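PDB 1YQE: D-aminoacyl-tRNA deacylase from Archaeoglobus fulgidus, which probably hydrolyses D-aminoacyl-tRNAs to free tRNA and D-amino acids, as a zinc-dependent deacylase, limiting the toxicity of mischarged tRNA. Local coordinates for residues S78-H92 against A153-K165. Sequence-based numbering, arbitrary orientation.
Sequences SRHSSKDGRKIFTVH and AFYEIGSTEEEWK. With POP (pyrophosphate 2-), chain B.
Arg-79 lies over one face of the Trp-164 indole: its CD sits 3.6 Å from the centroid of the six-membered ring, a CH-pi contact, and the guanidinium beyond makes a cation-pi interaction with the same ring. The backbone of Thr-160 and Glu-161 backs the opposite face. At the indole edge, Trp-164 NE1 donates in its ring plane to His-80 O, 3.1 Å away, reaching that oxygen from above the carbonyl plane. With CG set between the backbone N and carbonyl carbon (chi1 58°), the arginine chain runs extended to NE across the indole, and Arg-79 NH1 bonds pyrophosphate O1, 2.9 Å off, at the guanidinium edge. Ser-81 N grips pyrophosphate O5 and His-80 ND1 adds a weak bond to it; Arg-54 also holds the ligand. The His-92 and Phe-154 rings are nearly parallel but slid apart, and the Glu-156 carboxylate stands at the imidazole edge, Glu-156 OE2 3.3 Å from His-92 CE1. Strand 153-159 lies between 73-81 and 88-92 in a mixed sheet, parallel to the first and antiparallel to the second, so His-80 and Glu-156 of the pocket come from neighbouring strands; a water joins His-80 ND1 to Glu-156 OE1. On the face opposite Glu-156 and His-92, Phe-89 and Ile-157 pack against helix 167-182. A cis peptide precedes Ser-159, whose OG donates to Arg-86 O at 2.8 Å. Thr-160, the N-cap of helix 161-164, forms a capping box with Glu-163, whose OE1 accepts from Thr-160 N and also from Ser-159 N and Thr-160 OG1, while Glu-163 OE2 offers its anti lone pair to Lys-87 NZ in a 2.7 Å salt bridge.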
ATOM      1  N   SER A  78       5.446  -0.902   8.650  1.00 19.51           N
ATOM      2  CA  SER A  78       6.576  -1.810   8.688  1.00 21.36           C
ATOM      3  C   SER A  78       7.841  -1.228   8.085  1.00 21.80           C
ATOM      4  O   SER A  78       7.832  -0.163   7.474  1.00 19.44           O
ATOM      5  CB  SER A  78       6.209  -3.098   7.940  1.00 23.95           C
ATOM      6  OG  SER A  78       7.368  -3.824   7.561  1.00 26.72           O
ATOM      7  N   ARG A  79       8.939  -1.941   8.271  1.00 22.32           N
ATOM      8  CA  ARG A  79      10.204  -1.517   7.711  1.00 22.38           C
ATOM      9  C   ARG A  79      10.257  -2.066   6.289  1.00 20.49           C
ATOM     10  O   ARG A  79       9.469  -2.944   5.921  1.00 18.97           O
ATOM     11  CB  ARG A  79      11.360  -2.104   8.522  1.00 24.70           C
ATOM     12  CG  ARG A  79      11.347  -3.623   8.585  1.00 30.18           C
ATOM     13  CD  ARG A  79      12.521  -4.151   9.393  1.00 31.81           C
ATOM     14  NE  ARG A  79      12.383  -5.572   9.691  1.00 35.49           N
ATOM     15  CZ  ARG A  79      12.425  -6.540   8.784  1.00 37.62           C
ATOM     16  NH1 ARG A  79      12.606  -6.247   7.504  1.00 39.67           N
ATOM     17  NH2 ARG A  79      12.279  -7.804   9.157  1.00 38.67           N
ATOM     18  N   HIS A  80      11.169  -1.528   5.488  1.00 19.08           N
ATOM     19  CA  HIS A  80      11.367  -2.004   4.126  1.00 22.12           C
ATOM     20  C   HIS A  80      12.844  -2.358   4.015  1.00 22.70           C
ATOM     21  O   HIS A  80      13.706  -1.520   4.272  1.00 22.45           O
ATOM     22  CB  HIS A  80      11.016  -0.930   3.092  1.00 20.36           C
ATOM     23  CG  HIS A  80      11.462  -1.274   1.703  1.00 22.91           C
ATOM     24  ND1 HIS A  80      11.017  -2.395   1.034  1.00 23.53           N
ATOM     25  CD2 HIS A  80      12.361  -0.679   0.882  1.00 22.81           C
ATOM     26  CE1 HIS A  80      11.626  -2.478  -0.135  1.00 24.42           C
ATOM     27  NE2 HIS A  80      12.446  -1.449  -0.252  1.00 25.14           N
ATOM     28  N   SER A  81      13.135  -3.600   3.645  1.00 24.30           N
ATOM     29  CA  SER A  81      14.517  -4.037   3.513  1.00 25.80           C
ATOM     30  C   SER A  81      14.908  -4.144   2.043  1.00 26.73           C
ATOM     31  O   SER A  81      14.214  -4.777   1.254  1.00 27.52           O
ATOM     32  CB  SER A  81      14.706  -5.392   4.206  1.00 28.66           C
ATOM     33  OG  SER A  81      16.063  -5.799   4.168  1.00 31.01           O
ATOM     34  N   SER A  82      16.017  -3.513   1.675  1.00 28.22           N
ATOM     35  CA  SER A  82      16.481  -3.552   0.295  1.00 30.26           C
ATOM     36  C   SER A  82      17.998  -3.512   0.230  1.00 30.93           C
ATOM     37  O   SER A  82      18.649  -2.865   1.053  1.00 29.27           O
ATOM     38  CB  SER A  82      15.904  -2.378  -0.498  1.00 31.39           C
ATOM     39  OG  SER A  82      16.329  -2.425  -1.850  1.00 32.70           O
ATOM     40  N   LYS A  83      18.551  -4.213  -0.755  1.00 32.12           N
ATOM     41  CA  LYS A  83      19.992  -4.274  -0.943  1.00 32.96           C
ATOM     42  C   LYS A  83      20.558  -2.978  -1.516  1.00 33.63           C
ATOM     43  O   LYS A  83      21.773  -2.782  -1.521  1.00 35.13           O
ATOM     44  CB  LYS A  83      20.349  -5.452  -1.860  1.00 35.01           C
ATOM     45  CG  LYS A  83      19.621  -5.452  -3.197  1.00 35.84           C
ATOM     46  CD  LYS A  83      19.966  -6.694  -4.006  1.00 37.67           C
ATOM     47  CE  LYS A  83      19.152  -6.777  -5.289  1.00 39.47           C
ATOM     48  NZ  LYS A  83      19.468  -5.675  -6.240  1.00 41.90           N
ATOM     49  N   ASP A  84      19.686  -2.097  -2.003  1.00 33.05           N
ATOM     50  CA  ASP A  84      20.149  -0.831  -2.557  1.00 32.39           C
ATOM     51  C   ASP A  84      20.514   0.143  -1.442  1.00 31.63           C
ATOM     52  O   ASP A  84      21.157   1.160  -1.685  1.00 32.03           O
ATOM     53  CB  ASP A  84      19.094  -0.203  -3.482  1.00 33.02           C
ATOM     54  CG  ASP A  84      17.768   0.067  -2.784  1.00 35.80           C
ATOM     55  OD1 ASP A  84      17.766   0.626  -1.662  1.00 33.71           O
ATOM     56  OD2 ASP A  84      16.716  -0.268  -3.374  1.00 37.14           O
ATOM     57  N   GLY A  85      20.095  -0.177  -0.223  1.00 31.30           N
ATOM     58  CA  GLY A  85      20.402   0.666   0.921  1.00 32.60           C
ATOM     59  C   GLY A  85      19.932   2.108   0.849  1.00 33.36           C
ATOM     60  O   GLY A  85      20.356   2.936   1.654  1.00 35.07           O
ATOM     61  N   ARG A  86      19.057   2.416  -0.103  1.00 32.31           N
ATOM     62  CA  ARG A  86      18.544   3.776  -0.257  1.00 30.95           C
ATOM     63  C   ARG A  86      17.622   4.172   0.893  1.00 29.61           C
ATOM     64  O   ARG A  86      16.959   3.323   1.488  1.00 32.33           O
ATOM     65  CB  ARG A  86      17.770   3.902  -1.571  1.00 33.70           C
ATOM     66  CG  ARG A  86      18.606   3.762  -2.829  1.00 34.95           C
ATOM     67  CD  ARG A  86      17.702   3.686  -4.047  1.00 37.94           C
ATOM     68  NE  ARG A  86      16.723   4.768  -4.048  1.00 41.45           N
ATOM     69  CZ  ARG A  86      15.744   4.896  -4.937  1.00 42.73           C
ATOM     70  NH1 ARG A  86      15.604   4.005  -5.909  1.00 44.18           N
ATOM     71  NH2 ARG A  86      14.901   5.919  -4.850  1.00 44.74           N
ATOM     72  N   LYS A  87      17.582   5.464   1.205  1.00 25.45           N
ATOM     73  CA  LYS A  87      16.708   5.957   2.265  1.00 23.78           C
ATOM     74  C   LYS A  87      15.389   6.312   1.589  1.00 21.36           C
ATOM     75  O   LYS A  87      15.309   7.278   0.827  1.00 18.46           O
ATOM     76  CB  LYS A  87      17.315   7.197   2.931  1.00 25.50           C
ATOM     77  CG  LYS A  87      18.611   6.930   3.690  1.00 28.09           C
ATOM     78  CD  LYS A  87      19.126   8.201   4.353  1.00 29.08           C
ATOM     79  CE  LYS A  87      20.391   7.944   5.156  1.00 32.15           C
ATOM     80  NZ  LYS A  87      20.136   7.049   6.323  1.00 36.88           N
ATOM     81  N   ILE A  88      14.351   5.527   1.858  1.00 20.05           N
ATOM     82  CA  ILE A  88      13.069   5.767   1.220  1.00 19.96           C
ATOM     83  C   ILE A  88      11.840   5.508   2.075  1.00 18.76           C
ATOM     84  O   ILE A  88      11.889   4.785   3.068  1.00 19.99           O
ATOM     85  CB  ILE A  88      12.917   4.900  -0.060  1.00 21.50           C
ATOM     86  CG1 ILE A  88      13.231   3.441   0.270  1.00 22.59           C
ATOM     87  CG2 ILE A  88      13.840   5.409  -1.168  1.00 25.74           C
ATOM     88  CD1 ILE A  88      13.100   2.496  -0.917  1.00 23.29           C
ATOM     89  N   PHE A  89      10.745   6.135   1.667  1.00 16.91           N
ATOM     90  CA  PHE A  89       9.440   5.958   2.292  1.00 17.58           C
ATOM     91  C   PHE A  89       8.698   5.229   1.173  1.00 14.66           C
ATOM     92  O   PHE A  89       8.717   5.690   0.036  1.00 16.08           O
ATOM     93  CB  PHE A  89       8.754   7.306   2.534  1.00 16.49           C
ATOM     94  CG  PHE A  89       9.384   8.132   3.615  1.00 19.12           C
ATOM     95  CD1 PHE A  89       9.370   7.700   4.936  1.00 20.94           C
ATOM     96  CD2 PHE A  89       9.964   9.361   3.317  1.00 19.73           C
ATOM     97  CE1 PHE A  89       9.923   8.481   5.954  1.00 22.19           C
ATOM     98  CE2 PHE A  89      10.519  10.152   4.326  1.00 18.84           C
ATOM     99  CZ  PHE A  89      10.497   9.709   5.645  1.00 20.09           C
ATOM    100  N   THR A  90       8.064   4.099   1.458  1.00 14.99           N
ATOM    101  CA  THR A  90       7.357   3.408   0.389  1.00 14.37           C
ATOM    102  C   THR A  90       5.920   3.050   0.726  1.00 14.36           C
ATOM    103  O   THR A  90       5.507   3.058   1.887  1.00 14.52           O
ATOM    104  CB  THR A  90       8.074   2.103  -0.036  1.00 16.65           C
ATOM    105  OG1 THR A  90       7.911   1.112   0.987  1.00 16.57           O
ATOM    106  CG2 THR A  90       9.562   2.355  -0.263  1.00 14.09           C
ATOM    107  N   VAL A  91       5.165   2.763  -0.326  1.00 13.57           N
ATOM    108  CA  VAL A  91       3.777   2.352  -0.222  1.00 13.39           C
ATOM    109  C   VAL A  91       3.551   1.253  -1.251  1.00 13.84           C
ATOM    110  O   VAL A  91       4.051   1.329  -2.380  1.00 14.04           O
ATOM    111  CB  VAL A  91       2.801   3.513  -0.523  1.00 13.39           C
ATOM    112  CG1 VAL A  91       1.368   2.995  -0.566  1.00 13.73           C
ATOM    113  CG2 VAL A  91       2.927   4.587   0.547  1.00 13.26           C
ATOM    114  N   HIS A  92       2.823   0.217  -0.847  1.00 13.39           N
ATOM    115  CA  HIS A  92       2.497  -0.880  -1.746  1.00 13.27           C
ATOM    116  C   HIS A  92       1.430  -1.748  -1.107  1.00 12.90           C
ATOM    117  O   HIS A  92       1.199  -1.683   0.104  1.00 14.66           O
ATOM    118  CB  HIS A  92       3.725  -1.747  -2.052  1.00 13.61           C
ATOM    119  CG  HIS A  92       4.032  -2.770  -0.996  1.00 15.33           C
ATOM    120  ND1 HIS A  92       4.786  -2.487   0.123  1.00 14.35           N
ATOM    121  CD2 HIS A  92       3.699  -4.081  -0.902  1.00 13.59           C
ATOM    122  CE1 HIS A  92       4.908  -3.580   0.858  1.00 14.67           C
ATOM    123  NE2 HIS A  92       4.257  -4.561   0.258  1.00 14.80           N
ATOM    124  N   ALA A 153      -2.855  -1.686   2.897  1.00 14.56           N
ATOM    125  CA  ALA A 153      -1.636  -1.273   2.210  1.00 15.58           C
ATOM    126  C   ALA A 153      -0.512  -1.227   3.234  1.00 15.86           C
ATOM    127  O   ALA A 153      -0.765  -1.175   4.443  1.00 15.74           O
ATOM    128  CB  ALA A 153      -1.821   0.107   1.556  1.00 15.29           C
ATOM    129  N   PHE A 154       0.726  -1.270   2.748  1.00 14.36           N
ATOM    130  CA  PHE A 154       1.898  -1.216   3.608  1.00 13.67           C
ATOM    131  C   PHE A 154       2.566   0.150   3.477  1.00 14.84           C
ATOM    132  O   PHE A 154       2.824   0.622   2.368  1.00 17.35           O
ATOM    133  CB  PHE A 154       2.910  -2.302   3.225  1.00 13.75           C
ATOM    134  CG  PHE A 154       2.599  -3.653   3.802  1.00 14.26           C
ATOM    135  CD1 PHE A 154       1.487  -4.370   3.373  1.00 15.43           C
ATOM    136  CD2 PHE A 154       3.420  -4.207   4.777  1.00 15.28           C
ATOM    137  CE1 PHE A 154       1.201  -5.627   3.910  1.00 16.95           C
ATOM    138  CE2 PHE A 154       3.143  -5.457   5.316  1.00 16.24           C
ATOM    139  CZ  PHE A 154       2.029  -6.168   4.882  1.00 15.56           C
ATOM    140  N   TYR A 155       2.825   0.772   4.620  1.00 12.34           N
ATOM    141  CA  TYR A 155       3.469   2.080   4.693  1.00 13.39           C
ATOM    142  C   TYR A 155       4.790   1.799   5.387  1.00 13.36           C
ATOM    143  O   TYR A 155       4.811   1.451   6.565  1.00 14.46           O
ATOM    144  CB  TYR A 155       2.588   3.027   5.507  1.00 10.74           C
ATOM    145  CG  TYR A 155       1.182   3.109   4.953  1.00 12.12           C
ATOM    146  CD1 TYR A 155       0.250   2.091   5.187  1.00 13.03           C
ATOM    147  CD2 TYR A 155       0.806   4.163   4.128  1.00 12.56           C
ATOM    148  CE1 TYR A 155      -1.025   2.128   4.601  1.00 13.91           C
ATOM    149  CE2 TYR A 155      -0.448   4.213   3.545  1.00 15.01           C
ATOM    150  CZ  TYR A 155      -1.361   3.195   3.780  1.00 15.45           C
ATOM    151  OH  TYR A 155      -2.595   3.265   3.180  1.00 11.41           O
ATOM    152  N   GLU A 156       5.892   1.949   4.656  1.00 13.20           N
ATOM    153  CA  GLU A 156       7.191   1.603   5.209  1.00 14.70           C
ATOM    154  C   GLU A 156       8.292   2.652   5.141  1.00 14.09           C
ATOM    155  O   GLU A 156       8.155   3.698   4.506  1.00 13.31           O
ATOM    156  CB  GLU A 156       7.685   0.327   4.518  1.00 14.29           C
ATOM    157  CG  GLU A 156       6.583  -0.700   4.290  1.00 16.53           C
ATOM    158  CD  GLU A 156       7.044  -1.920   3.512  1.00 18.14           C
ATOM    159  OE1 GLU A 156       7.967  -1.796   2.674  1.00 15.79           O
ATOM    160  OE2 GLU A 156       6.471  -3.005   3.730  1.00 15.81           O
ATOM    161  N   ILE A 157       9.395   2.322   5.808  1.00 15.33           N
ATOM    162  CA  ILE A 157      10.595   3.145   5.861  1.00 14.75           C
ATOM    163  C   ILE A 157      11.741   2.232   5.444  1.00 14.57           C
ATOM    164  O   ILE A 157      11.941   1.179   6.058  1.00 16.33           O
ATOM    165  CB  ILE A 157      10.884   3.631   7.291  1.00 15.49           C
ATOM    166  CG1 ILE A 157       9.726   4.488   7.797  1.00 15.71           C
ATOM    167  CG2 ILE A 157      12.185   4.421   7.321  1.00 16.36           C
ATOM    168  CD1 ILE A 157       9.902   4.950   9.231  1.00 19.30           C
ATOM    169  N   GLY A 158      12.454   2.578   4.399  1.00 16.58           N
ATOM    170  CA  GLY A 158      13.755   1.929   4.371  1.00 16.20           C
ATOM    171  C   GLY A 158      14.968   2.744   3.953  1.00 17.10           C
ATOM    172  O   GLY A 158      14.954   3.975   3.946  1.00 17.28           O
ATOM    173  N   SER A 159      15.955   1.642   3.875  1.00 26.12           N
ATOM    174  CA  SER A 159      16.051   0.264   3.397  1.00 25.46           C
ATOM    175  C   SER A 159      16.875  -0.613   4.332  1.00 26.60           C
ATOM    176  O   SER A 159      16.932  -1.833   4.158  1.00 26.03           O
ATOM    177  CB  SER A 159      16.667   0.222   1.995  1.00 23.54           C
ATOM    178  OG  SER A 159      15.789   0.778   1.032  1.00 23.03           O
ATOM    179  N   THR A 160      17.513   0.007   5.320  1.00 26.39           N
ATOM    180  CA  THR A 160      18.331  -0.731   6.274  1.00 28.10           C
ATOM    181  C   THR A 160      18.010  -0.328   7.706  1.00 31.16           C
ATOM    182  O   THR A 160      17.167   0.540   7.949  1.00 30.20           O
ATOM    183  CB  THR A 160      19.839  -0.484   6.043  1.00 27.98           C
ATOM    184  OG1 THR A 160      20.215   0.778   6.618  1.00 25.87           O
ATOM    185  CG2 THR A 160      20.151  -0.472   4.553  1.00 26.52           C
ATOM    186  N   GLU A 161      18.704  -0.961   8.646  1.00 32.93           N
ATOM    187  CA  GLU A 161      18.528  -0.701  10.069  1.00 34.19           C
ATOM    188  C   GLU A 161      18.750   0.772  10.403  1.00 33.74           C
ATOM    189  O   GLU A 161      18.143   1.306  11.331  1.00 32.79           O
ATOM    190  CB  GLU A 161      19.501  -1.568  10.874  1.00 36.82           C
ATOM    191  CG  GLU A 161      19.243  -1.581  12.371  1.00 39.73           C
ATOM    192  CD  GLU A 161      17.917  -2.229  12.726  1.00 40.79           C
ATOM    193  OE1 GLU A 161      17.734  -3.425  12.411  1.00 44.04           O
ATOM    194  OE2 GLU A 161      17.060  -1.543  13.322  1.00 41.99           O
ATOM    195  N   GLU A 162      19.628   1.427   9.654  1.00 34.51           N
ATOM    196  CA  GLU A 162      19.896   2.840   9.886  1.00 35.58           C
ATOM    197  C   GLU A 162      18.607   3.643   9.770  1.00 34.85           C
ATOM    198  O   GLU A 162      18.336   4.533  10.580  1.00 35.64           O
ATOM    199  CB  GLU A 162      20.920   3.364   8.878  1.00 38.99           C
ATOM    200  CG  GLU A 162      22.360   3.164   9.305  1.00 45.72           C
ATOM    201  CD  GLU A 162      22.665   3.850  10.623  1.00 48.60           C
ATOM    202  OE1 GLU A 162      22.375   5.062  10.742  1.00 50.36           O
ATOM    203  OE2 GLU A 162      23.197   3.181  11.538  1.00 50.66           O
ATOM    204  N   GLU A 163      17.810   3.318   8.759  1.00 31.98           N
ATOM    205  CA  GLU A 163      16.552   4.013   8.534  1.00 29.41           C
ATOM    206  C   GLU A 163      15.435   3.504   9.444  1.00 27.67           C
ATOM    207  O   GLU A 163      14.582   4.279   9.875  1.00 26.23           O
ATOM    208  CB  GLU A 163      16.128   3.876   7.068  1.00 28.88           C
ATOM    209  CG  GLU A 163      17.069   4.534   6.066  1.00 28.90           C
ATOM    210  CD  GLU A 163      18.407   3.825   5.955  1.00 31.11           C
ATOM    211  OE1 GLU A 163      18.411   2.601   5.713  1.00 28.56           O
ATOM    212  OE2 GLU A 163      19.455   4.494   6.100  1.00 30.99           O
ATOM    213  N   TRP A 164      15.439   2.209   9.744  1.00 26.67           N
ATOM    214  CA  TRP A 164      14.401   1.642  10.598  1.00 27.99           C
ATOM    215  C   TRP A 164      14.430   2.244  12.002  1.00 28.53           C
ATOM    216  O   TRP A 164      13.394   2.381  12.651  1.00 27.57           O
ATOM    217  CB  TRP A 164      14.548   0.121  10.700  1.00 27.63           C
ATOM    218  CG  TRP A 164      14.689  -0.592   9.384  1.00 27.02           C
ATOM    219  CD1 TRP A 164      14.247  -0.167   8.161  1.00 27.36           C
ATOM    220  CD2 TRP A 164      15.308  -1.863   9.167  1.00 27.85           C
ATOM    221  NE1 TRP A 164      14.559  -1.097   7.193  1.00 27.11           N
ATOM    222  CE2 TRP A 164      15.211  -2.147   7.785  1.00 26.95           C
ATOM    223  CE3 TRP A 164      15.939  -2.792  10.008  1.00 26.90           C
ATOM    224  CZ2 TRP A 164      15.721  -3.322   7.224  1.00 28.62           C
ATOM    225  CZ3 TRP A 164      16.446  -3.963   9.449  1.00 28.59           C
ATOM    226  CH2 TRP A 164      16.334  -4.216   8.070  1.00 28.09           C
ATOM    227  N   LYS A 165      15.618   2.609  12.467  1.00 29.54           N
ATOM    228  CA  LYS A 165      15.765   3.184  13.797  1.00 31.59           C
ATOM    229  C   LYS A 165      15.618   4.704  13.789  1.00 31.75           C
ATOM    230  O   LYS A 165      15.652   5.341  14.843  1.00 32.83           O
ATOM    231  CB  LYS A 165      17.129   2.808  14.381  1.00 34.32           C
ATOM    232  CG  LYS A 165      17.343   1.312  14.558  1.00 36.41           C
ATOM    233  CD  LYS A 165      18.684   1.029  15.216  1.00 40.06           C
ATOM    234  CE  LYS A 165      18.874  -0.456  15.477  1.00 42.88           C
ATOM    235  NZ  LYS A 165      17.773  -1.019  16.313  1.00 44.51           N
TER
HETATM  236  P1  POP B3000      10.715  -7.819   5.144  1.00 83.03           P
HETATM  237  O1  POP B3000      12.235  -7.849   5.142  1.00 81.98           O
HETATM  238  O2  POP B3000      10.235  -7.730   6.597  1.00 82.26           O
HETATM  239  O3  POP B3000      10.135  -9.088   4.537  1.00 82.66           O
HETATM  240  O   POP B3000      10.125  -6.464   4.386  1.00 82.09           O
HETATM  241  P2  POP B3000      10.110  -6.240   2.739  1.00 82.67           P
HETATM  242  O4  POP B3000      10.783  -7.352   1.981  1.00 81.93           O
HETATM  243  O5  POP B3000      10.771  -4.941   2.414  1.00 81.57           O
HETATM  244  O6  POP B3000       8.541  -6.106   2.407  1.00 82.05           O
HETATM  245  O   HOH W   1       8.381  -3.687   0.963  1.00 28.30           O
HETATM  246  O   HOH W   2      18.843  -4.031   4.908  1.00 33.63           O
HETATM  247  O   HOH W   3      21.610   3.563   4.141  1.00 37.39           O
HETATM  248  O   HOH W   4       5.902   5.312   3.886  1.00 15.86           O
HETATM  249  O   HOH W   5       5.496  -0.213   1.190  1.00 16.47           O